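Local coordinates for polyprenyl synthetase (Zymomonas mobilis subsp. mobilis, PDB 4KKM), which probably acts as a metal-dependent prenyltransferase of the FPP/GGPP synthase family, joining isoprenoid units into longer prenyl diphosphates, at residues Y62-G67 with I100-L105; P73-A78 with R309-Y314; D247-A252 with E281-Q286. One frame throughout, in Å; residues are numbered along the deposited sequence.

Interaction 1: Y62-G67 with I100-L105; sequences YAAIGG and IHVYSL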
loop_
_atom_site.group_PDB
_atom_site.type_symbol
_atom_site.label_atom_id
_atom_site.label_comp_id
_atom_site.label_asym_id
_atom_site.label_seq_id
_atom_site.Cartn_x
_atom_site.Cartn_y
_atom_site.Cartn_z
ATOM N N TYR B 62 -4.113 4.627 -17.134
ATOM C CA TYR B 62 -5.403 4.226 -17.676
ATOM C C TYR B 62 -6.467 4.150 -16.583
ATOM O O TYR B 62 -7.607 4.578 -16.778
ATOM C CB TYR B 62 -5.284 2.877 -18.384
ATOM C CG TYR B 62 -6.602 2.357 -18.901
ATOM C CD1 TYR B 62 -7.117 2.800 -20.116
ATOM C CD2 TYR B 62 -7.330 1.421 -18.182
ATOM C CE1 TYR B 62 -8.320 2.325 -20.593
ATOM C CE2 TYR B 62 -8.533 0.946 -18.648
ATOM C CZ TYR B 62 -9.022 1.397 -19.855
ATOM O OH TYR B 62 -10.222 0.922 -20.321
ATOM N N ALA B 63 -6.093 3.603 -15.433
ATOM C CA ALA B 63 -7.029 3.443 -14.323
ATOM C C ALA B 63 -7.311 4.764 -13.628
ATOM O O ALA B 63 -8.458 5.059 -13.296
ATOM C CB ALA B 63 -6.476 2.446 -13.310
ATOM N N ALA B 64 -6.259 5.547 -13.399
ATOM C CA ALA B 64 -6.355 6.757 -12.576
ATOM C C ALA B 64 -6.848 8.000 -13.316
ATOM O O ALA B 64 -7.482 8.869 -12.715
ATOM C CB ALA B 64 -5.018 7.045 -11.909
ATOM N N ILE B 65 -6.545 8.088 -14.607
ATOM C CA ILE B 65 -6.864 9.282 -15.384
ATOM C C ILE B 65 -8.153 9.130 -16.179
ATOM O O ILE B 65 -8.403 8.084 -16.777
ATOM C CB ILE B 65 -5.714 9.655 -16.349
ATOM C CG1 ILE B 65 -4.444 9.984 -15.564
ATOM C CG2 ILE B 65 -6.107 10.830 -17.244
ATOM C CD1 ILE B 65 -3.246 10.272 -16.453
ATOM N N GLY B 66 -8.967 10.183 -16.175
ATOM C CA GLY B 66 -10.203 10.207 -16.932
ATOM C C GLY B 66 -11.230 9.292 -16.301
ATOM O O GLY B 66 -11.716 8.357 -16.938
ATOM N N GLY B 67 -11.550 9.560 -15.040
ATOM C CA GLY B 67 -12.475 8.731 -14.290
ATOM C C GLY B 67 -13.910 8.845 -14.765
ATOM O O GLY B 67 -14.189 8.845 -15.965
ATOM N N ILE B 100 -5.900 5.210 -3.472
ATOM C CA ILE B 100 -6.431 4.060 -2.745
ATOM C C ILE B 100 -7.746 3.582 -3.360
ATOM O O ILE B 100 -7.957 2.383 -3.553
ATOM C CB ILE B 100 -6.645 4.402 -1.268
ATOM C CG1 ILE B 100 -5.313 4.807 -0.623
ATOM C CG2 ILE B 100 -7.337 3.244 -0.530
ATOM C CD1 ILE B 100 -4.220 3.744 -0.707
ATOM N N HIS B 101 -8.626 4.525 -3.677
ATOM C CA HIS B 101 -9.907 4.182 -4.282
ATOM C C HIS B 101 -9.703 3.493 -5.632
ATOM O O HIS B 101 -10.287 2.442 -5.900
ATOM C CB HIS B 101 -10.764 5.439 -4.450
ATOM C CG HIS B 101 -12.053 5.203 -5.172
ATOM N ND1 HIS B 101 -13.012 4.320 -4.727
ATOM C CD2 HIS B 101 -12.550 5.743 -6.316
ATOM C CE1 HIS B 101 -14.039 4.322 -5.558
ATOM N NE2 HIS B 101 -13.779 5.180 -6.531
ATOM N N VAL B 102 -8.865 4.086 -6.475
ATOM C CA VAL B 102 -8.644 3.549 -7.814
ATOM C C VAL B 102 -7.985 2.169 -7.755
ATOM O O VAL B 102 -8.421 1.247 -8.442
ATOM C CB VAL B 102 -7.828 4.519 -8.690
ATOM C CG1 VAL B 102 -7.310 3.820 -9.957
ATOM C CG2 VAL B 102 -8.676 5.741 -9.036
ATOM N N TYR B 103 -6.952 2.014 -6.927
ATOM C CA TYR B 103 -6.317 0.698 -6.814
ATOM C C TYR B 103 -7.355 -0.332 -6.353
ATOM O O TYR B 103 -7.359 -1.469 -6.821
ATOM C CB TYR B 103 -5.056 0.713 -5.910
ATOM C CG TYR B 103 -5.211 -0.067 -4.601
ATOM C CD1 TYR B 103 -5.210 -1.461 -4.593
ATOM C CD2 TYR B 103 -5.348 0.592 -3.379
ATOM C CE1 TYR B 103 -5.381 -2.180 -3.419
ATOM C CE2 TYR B 103 -5.506 -0.127 -2.181
ATOM C CZ TYR B 103 -5.520 -1.520 -2.219
ATOM O OH TYR B 103 -5.680 -2.269 -1.070
ATOM N N SER B 104 -8.246 0.068 -5.447
ATOM C CA SER B 104 -9.234 -0.872 -4.922
ATOM C C SER B 104 -10.180 -1.370 -6.009
ATOM O O SER B 104 -10.584 -2.530 -6.002
ATOM C CB SER B 104 -10.040 -0.261 -3.773
ATOM O OG SER B 104 -11.060 0.602 -4.252
ATOM N N LEU B 105 -10.530 -0.484 -6.935
ATOM C CA LEU B 105 -11.383 -0.844 -8.069
ATOM C C LEU B 105 -10.651 -1.788 -9.016
ATOM O O LEU B 105 -11.228 -2.748 -9.525
ATOM C CB LEU B 105 -11.807 0.408 -8.838
ATOM C CG LEU B 105 -12.686 1.438 -8.119
ATOM C CD1 LEU B 105 -12.861 2.658 -9.009
ATOM C CD2 LEU B 105 -14.042 0.835 -7.733
#
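Val-102 meets Ala-63 and Ala-64 where the end of helix 54-64 closes on the long helix 87-109, inside the all-helical isoprenoid synthase fold. Near the end of helix 87-109 comes Asp-108, the start of the first aspartate-rich motif, which with Asp-114 binds calcium; the side chains of Val-102 and Asp-108 are about 11 Å apart. With CA atoms of Ala-64 and Val-102 just 6.2 Å apart, the backbones come together closely, consistent with the small alanine side chains at this point. Helix 100-105 begins with Ile-100, which faces other parts of the core, touching Ala-145 of helix 131-150 and Met-177 of helix 177-188. His-101 comes next, with Leu-105 laid over one face of its imidazole, CG 4.0 Å above the ring plane and displaced toward the rim. Val-102 is directed toward the alanines and supplies every side-chain contact from its helix. Its CG1 lies anti to the backbone N (chi1 166°), which sends that methyl out to Ala-63 CB at 3.7 Å. The same methyl is equally near the carbonyl oxygen of Ala-63, and it lies 4.0 Å from Ala-64 N, so CG1 is set against the backbone as much as against the methyl. Ala-64 CB is a looser neighbour, 4.4 Å from Val-102 CG1. Ala-64 is also the last residue before the chain leaves helical geometry at Ile-65, and its carbonyl is taken by Arg-70. Tyr-103 turns the opposite way, toward Asp-139 of the second subunit. Ser-104 folds back on its own helix: OG donates to His-101 O at 2.6 Å, the C=O...OG angle being 128°, and that oxygen also accepts from Leu-105 N.

Interaction 2: P73-A78 with R309-Y314; sequences PLLVVA and RSIARY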
loop_
_atom_site.group_PDB
_atom_site.type_symbol
_atom_site.label_atom_id
_atom_site.label_comp_id
_atom_site.label_asym_id
_atom_site.label_seq_id
_atom_site.Cartn_x
_atom_site.Cartn_y
_atom_site.Cartn_z
ATOM N N PRO B 73 -11.760 12.911 -3.789
ATOM C CA PRO B 73 -11.095 14.218 -3.887
ATOM C C PRO B 73 -12.035 15.392 -3.616
ATOM O O PRO B 73 -11.635 16.363 -2.966
ATOM C CB PRO B 73 -10.611 14.246 -5.338
ATOM C CG PRO B 73 -10.318 12.802 -5.638
ATOM C CD PRO B 73 -11.383 12.017 -4.901
ATOM N N LEU B 74 -13.275 15.295 -4.087
ATOM C CA LEU B 74 -14.249 16.364 -3.895
ATOM C C LEU B 74 -14.518 16.601 -2.408
ATOM O O LEU B 74 -14.599 17.742 -1.956
ATOM C CB LEU B 74 -15.555 16.038 -4.626
ATOM C CG LEU B 74 -16.706 17.024 -4.422
ATOM C CD1 LEU B 74 -16.376 18.375 -5.059
ATOM C CD2 LEU B 74 -18.007 16.446 -4.973
ATOM N N LEU B 75 -14.653 15.516 -1.652
ATOM C CA LEU B 75 -14.860 15.619 -0.207
ATOM C C LEU B 75 -13.664 16.251 0.498
ATOM O O LEU B 75 -13.831 17.059 1.412
ATOM C CB LEU B 75 -15.140 14.239 0.394
ATOM C CG LEU B 75 -16.528 13.664 0.101
ATOM C CD1 LEU B 75 -16.588 12.195 0.504
ATOM C CD2 LEU B 75 -17.593 14.475 0.826
ATOM N N VAL B 76 -12.458 15.867 0.090
ATOM C CA VAL B 76 -11.255 16.470 0.653
ATOM C C VAL B 76 -11.240 17.974 0.392
ATOM O O VAL B 76 -11.060 18.774 1.316
ATOM C CB VAL B 76 -9.969 15.839 0.076
ATOM C CG1 VAL B 76 -8.745 16.634 0.524
ATOM C CG2 VAL B 76 -9.857 14.383 0.507
ATOM N N VAL B 77 -11.445 18.347 -0.867
ATOM C CA VAL B 77 -11.432 19.751 -1.273
ATOM C C VAL B 77 -12.505 20.548 -0.525
ATOM O O VAL B 77 -12.235 21.636 -0.003
ATOM C CB VAL B 77 -11.618 19.903 -2.806
ATOM C CG1 VAL B 77 -11.922 21.350 -3.175
ATOM C CG2 VAL B 77 -10.386 19.391 -3.561
ATOM N N ALA B 78 -13.714 19.997 -0.451
ATOM C CA ALA B 78 -14.823 20.683 0.212
ATOM C C ALA B 78 -14.643 20.781 1.725
ATOM O O ALA B 78 -15.158 21.702 2.355
ATOM C CB ALA B 78 -16.164 20.015 -0.119
ATOM N N ARG B 309 -22.692 20.337 2.385
ATOM C CA ARG B 309 -24.144 20.231 2.502
ATOM C C ARG B 309 -24.773 19.747 1.191
ATOM O O ARG B 309 -25.579 18.816 1.192
ATOM C CB ARG B 309 -24.759 21.559 2.966
ATOM C CG ARG B 309 -24.389 21.939 4.401
ATOM C CD ARG B 309 -25.071 23.225 4.874
ATOM N NE ARG B 309 -24.649 23.579 6.230
ATOM C CZ ARG B 309 -23.901 24.636 6.540
ATOM N NH1 ARG B 309 -23.500 25.478 5.597
ATOM N NH2 ARG B 309 -23.566 24.856 7.805
ATOM N N SER B 310 -24.383 20.370 0.079
ATOM C CA SER B 310 -24.861 19.978 -1.248
ATOM C C SER B 310 -24.487 18.544 -1.603
ATOM O O SER B 310 -25.278 17.816 -2.210
ATOM C CB SER B 310 -24.307 20.919 -2.319
ATOM O OG SER B 310 -24.902 22.197 -2.219
ATOM N N ILE B 311 -23.272 18.149 -1.232
ATOM C CA ILE B 311 -22.784 16.812 -1.531
ATOM C C ILE B 311 -23.660 15.770 -0.854
ATOM O O ILE B 311 -24.043 14.785 -1.478
ATOM C CB ILE B 311 -21.302 16.636 -1.123
ATOM C CG1 ILE B 311 -20.402 17.414 -2.082
ATOM C CG2 ILE B 311 -20.915 15.157 -1.100
ATOM C CD1 ILE B 311 -18.986 17.582 -1.583
ATOM N N ALA B 312 -24.005 16.015 0.409
ATOM C CA ALA B 312 -24.875 15.112 1.156
ATOM C C ALA B 312 -26.245 14.957 0.491
ATOM O O ALA B 312 -26.765 13.843 0.360
ATOM C CB ALA B 312 -25.033 15.593 2.598
ATOM N N ARG B 313 -26.825 16.074 0.067
ATOM C CA ARG B 313 -28.112 16.046 -0.618
ATOM C C ARG B 313 -27.974 15.335 -1.965
ATOM O O ARG B 313 -28.869 14.603 -2.393
ATOM C CB ARG B 313 -28.655 17.466 -0.802
ATOM C CG ARG B 313 -28.808 18.233 0.508
ATOM C CD ARG B 313 -29.772 19.409 0.390
ATOM N NE ARG B 313 -29.944 20.110 1.662
ATOM C CZ ARG B 313 -30.718 19.680 2.654
ATOM N NH1 ARG B 313 -31.386 18.539 2.528
ATOM N NH2 ARG B 313 -30.819 20.379 3.778
ATOM N N TYR B 314 -26.835 15.549 -2.615
ATOM C CA TYR B 314 -26.518 14.922 -3.895
ATOM C C TYR B 314 -26.476 13.399 -3.780
ATOM O O TYR B 314 -26.883 12.683 -4.695
ATOM C CB TYR B 314 -25.178 15.458 -4.394
ATOM C CG TYR B 314 -24.650 14.814 -5.650
ATOM C CD1 TYR B 314 -25.408 14.783 -6.812
ATOM C CD2 TYR B 314 -23.375 14.262 -5.684
ATOM C CE1 TYR B 314 -24.920 14.204 -7.968
ATOM C CE2 TYR B 314 -22.877 13.681 -6.836
ATOM C CZ TYR B 314 -23.656 13.656 -7.975
ATOM O OH TYR B 314 -23.174 13.083 -9.126
#
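Leu-75 and Ile-311 are the closest backbone pair, CA to CA 8.1 Å, where helices 73-78 and 309-314 run roughly antiparallel at 151° with their axes 11.2 Å apart. Ile-311 fills that gap almost single-handedly, reaching in among Leu-74, Leu-75 and Ala-78. Its CG1 stands anti to the carbonyl carbon and chi2 is extended at 166°, so CD1 is carried out to the far side chains. Leu-74 comes to meet it tip to tip: CG lies 3.7 Å from Ile-311 CD1, and the CD2 branch of the leucine touches both CD1 and CG1 of the isoleucine. One turn on, Ala-78 CB closes over the same CD1 at 4.0 Å. The other branch, CG2, has its own partner in Leu-75 CD2 at 3.9 Å. Leu-75 starts out pointing past the partner helix, but its end swings nearer and crosses Ile-311 obliquely. All four residues are buried, and no hydrogen bond joins the two segments. With an alanine at Ile-311, CD1, CG1 and CG2 are gone, and Leu-74, Leu-75 and Ala-78 would probably face a gap into which the leucine ends could turn. The contact ties helix 71-80, early in the isoprenoid synthase fold, to the last helix modelled, 306-314. Around it, Leu-74 also packs on Met-30 and Met-31 of helix 24-45, Leu-75 reaches Ile-239 and Ile-311 reaches Tyr-235 on helix 226-253, while Val-76 turns to helix 87-109.

Interaction 3: D247-A252 with E281-Q286; sequences DDLIDA and EKARSQ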
loop_
_atom_site.group_PDB
_atom_site.type_symbol
_atom_site.label_atom_id
_atom_site.label_comp_id
_atom_site.label_asym_id
_atom_site.label_seq_id
_atom_site.Cartn_x
_atom_site.Cartn_y
_atom_site.Cartn_z
ATOM N N ASP B 247 -27.300 3.115 -2.907
ATOM C CA ASP B 247 -26.736 2.155 -3.855
ATOM C C ASP B 247 -27.511 0.843 -3.866
ATOM O O ASP B 247 -27.764 0.287 -4.932
ATOM C CB ASP B 247 -25.251 1.899 -3.576
ATOM C CG ASP B 247 -24.369 3.050 -4.022
ATOM O OD1 ASP B 247 -24.871 3.927 -4.758
ATOM O OD2 ASP B 247 -23.177 3.077 -3.647
ATOM N N ASP B 248 -27.880 0.352 -2.684
ATOM C CA ASP B 248 -28.712 -0.846 -2.577
ATOM C C ASP B 248 -30.046 -0.626 -3.288
ATOM O O ASP B 248 -30.586 -1.537 -3.915
ATOM C CB ASP B 248 -28.954 -1.228 -1.113
ATOM C CG ASP B 248 -27.732 -1.842 -0.457
ATOM O OD1 ASP B 248 -26.718 -2.053 -1.152
ATOM O OD2 ASP B 248 -27.784 -2.124 0.758
ATOM N N LEU B 249 -30.566 0.594 -3.192
ATOM C CA LEU B 249 -31.813 0.947 -3.864
ATOM C C LEU B 249 -31.649 1.011 -5.384
ATOM O O LEU B 249 -32.399 0.365 -6.116
ATOM C CB LEU B 249 -32.354 2.280 -3.337
ATOM C CG LEU B 249 -32.851 2.315 -1.890
ATOM C CD1 LEU B 249 -33.325 3.718 -1.518
ATOM C CD2 LEU B 249 -33.954 1.290 -1.664
ATOM N N ILE B 250 -30.677 1.797 -5.847
ATOM C CA ILE B 250 -30.397 1.962 -7.277
ATOM C C ILE B 250 -30.221 0.625 -8.002
ATOM O O ILE B 250 -30.859 0.377 -9.029
ATOM C CB ILE B 250 -29.130 2.827 -7.513
ATOM C CG1 ILE B 250 -29.446 4.315 -7.349
ATOM C CG2 ILE B 250 -28.545 2.572 -8.898
ATOM C CD1 ILE B 250 -28.263 5.237 -7.627
ATOM N N ASP B 251 -29.361 -0.231 -7.459
ATOM C CA ASP B 251 -29.045 -1.505 -8.094
ATOM C C ASP B 251 -30.275 -2.400 -8.218
ATOM O O ASP B 251 -30.408 -3.162 -9.179
ATOM C CB ASP B 251 -27.936 -2.224 -7.324
ATOM C CG ASP B 251 -26.617 -1.471 -7.364
ATOM O OD1 ASP B 251 -26.500 -0.510 -8.158
ATOM O OD2 ASP B 251 -25.695 -1.845 -6.609
ATOM N N ALA B 252 -31.174 -2.292 -7.247
ATOM C CA ALA B 252 -32.394 -3.092 -7.239
ATOM C C ALA B 252 -33.379 -2.645 -8.317
ATOM O O ALA B 252 -34.152 -3.453 -8.832
ATOM C CB ALA B 252 -33.044 -3.033 -5.874
ATOM N N GLU B 281 -39.588 0.863 2.166
ATOM C CA GLU B 281 -39.992 2.096 2.846
ATOM C C GLU B 281 -39.006 2.560 3.918
ATOM O O GLU B 281 -38.675 3.742 3.997
ATOM C CB GLU B 281 -41.382 1.946 3.463
ATOM C CG GLU B 281 -42.520 2.105 2.472
ATOM C CD GLU B 281 -43.887 2.015 3.132
ATOM O OE1 GLU B 281 -44.309 3.008 3.764
ATOM O OE2 GLU B 281 -44.540 0.952 3.015
ATOM N N LYS B 282 -38.550 1.627 4.747
ATOM C CA LYS B 282 -37.633 1.957 5.832
ATOM C C LYS B 282 -36.258 2.353 5.304
ATOM O O LYS B 282 -35.618 3.255 5.845
ATOM C CB LYS B 282 -37.508 0.783 6.801
ATOM C CG LYS B 282 -36.797 1.113 8.100
ATOM C CD LYS B 282 -36.887 -0.060 9.060
ATOM C CE LYS B 282 -38.338 -0.440 9.331
ATOM N NZ LYS B 282 -38.447 -1.796 9.938
ATOM N N ALA B 283 -35.802 1.679 4.250
ATOM C CA ALA B 283 -34.515 2.019 3.642
ATOM C C ALA B 283 -34.545 3.417 3.027
ATOM O O ALA B 283 -33.590 4.181 3.156
ATOM C CB ALA B 283 -34.110 0.974 2.595
ATOM N N ARG B 284 -35.650 3.748 2.366
ATOM C CA ARG B 284 -35.829 5.070 1.768
ATOM C C ARG B 284 -35.817 6.176 2.814
ATOM O O ARG B 284 -35.128 7.190 2.664
ATOM C CB ARG B 284 -37.163 5.135 1.036
ATOM C CG ARG B 284 -37.115 4.858 -0.449
ATOM C CD ARG B 284 -38.501 5.112 -1.022
ATOM N NE ARG B 284 -38.632 4.776 -2.436
ATOM C CZ ARG B 284 -39.768 4.362 -2.988
ATOM N NH1 ARG B 284 -40.853 4.225 -2.236
ATOM N NH2 ARG B 284 -39.820 4.076 -4.284
ATOM N N SER B 285 -36.599 5.989 3.869
ATOM C CA SER B 285 -36.703 7.013 4.902
ATOM C C SER B 285 -35.399 7.162 5.680
ATOM O O SER B 285 -35.039 8.265 6.088
ATOM C CB SER B 285 -37.866 6.723 5.855
ATOM O OG SER B 285 -37.636 5.532 6.584
ATOM N N GLN B 286 -34.689 6.058 5.885
ATOM C CA GLN B 286 -33.442 6.122 6.637
ATOM C C GLN B 286 -32.343 6.825 5.846
ATOM O O GLN B 286 -31.572 7.599 6.414
ATOM C CB GLN B 286 -32.979 4.741 7.104
ATOM C CG GLN B 286 -32.319 4.794 8.476
ATOM C CD GLN B 286 -31.746 3.464 8.923
ATOM O OE1 GLN B 286 -32.454 2.456 8.994
ATOM N NE2 GLN B 286 -30.452 3.455 9.230
#
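Leu-249 reaches across to helix 281-286 and splits its two methyls between Ala-283 and Arg-284. The inner half is the Ala-283 side. There CD2 of Leu-249 faces CB of Ala-283 at 4.3 Å, with both side chains directed at each other from backbones whose nearest CA atoms, Leu-249 and Ala-283, are 8.0 Å apart. The alanine is buried, and Leu-249 also touches Leu-275 of the short helix 274-278, so the leucine has hydrocarbon from two helices near its end. Its CG is anti to the carbonyl carbon (chi1 -68°), which holds the branch out over the partner helix.

Leu-249 belongs to the sequence Asp-Asp-Leu-Ile-Asp, Asp-247 to Asp-251, which matches the second aspartate-rich DDxxD motif of the family. In relatives the acidic side chains of this motif take part in binding magnesium; here the leucine among them turns away from Asp-247 and Asp-251, into the seam with helix 280-296. Asp-248 is held by Gln-244 NE2 on one carboxylate oxygen and by the backbone N of Phe-274 on the other.

The outer side is no farther off, but it opens to solvent. CD1 of Leu-249 lies 4.1 Å from CG of Arg-284, and the two side chains cross at about a right angle, so the leucine meets only the first part of the arginine's aliphatic stem. From CG to NE that stem is extended and carries the guanidinium onward past the leucine. Arg-284 is exposed, as are its helix neighbours Ser-285 and Lys-282. Ser-285 returns its hydroxyl to its own helix: OG donates to Lys-282 O at 3.1 Å from above the carbonyl plane, on the same face as the Gln-286 N that shares this acceptor.

In the fold
Interactions 1 and 2 belong to the buried body of the subunit, while interaction 3 sits nearer the surface, its centre about 20 Å from that of the chain. None touches another: the centres of interactions 1 and 2 lie about 19 Å apart, those of 1 and 3 about 27 Å. They do share neighbours. Helix 226-253 carries one half of interaction 3 and also packs against interaction 2, and helix 87-109, half of interaction 1, borders interaction 2 as well. All three contacts are apolar, without a hydrogen bond across; small alanines let backbones close up in the first, branched chains fill the second, and an arginine stem edges the third.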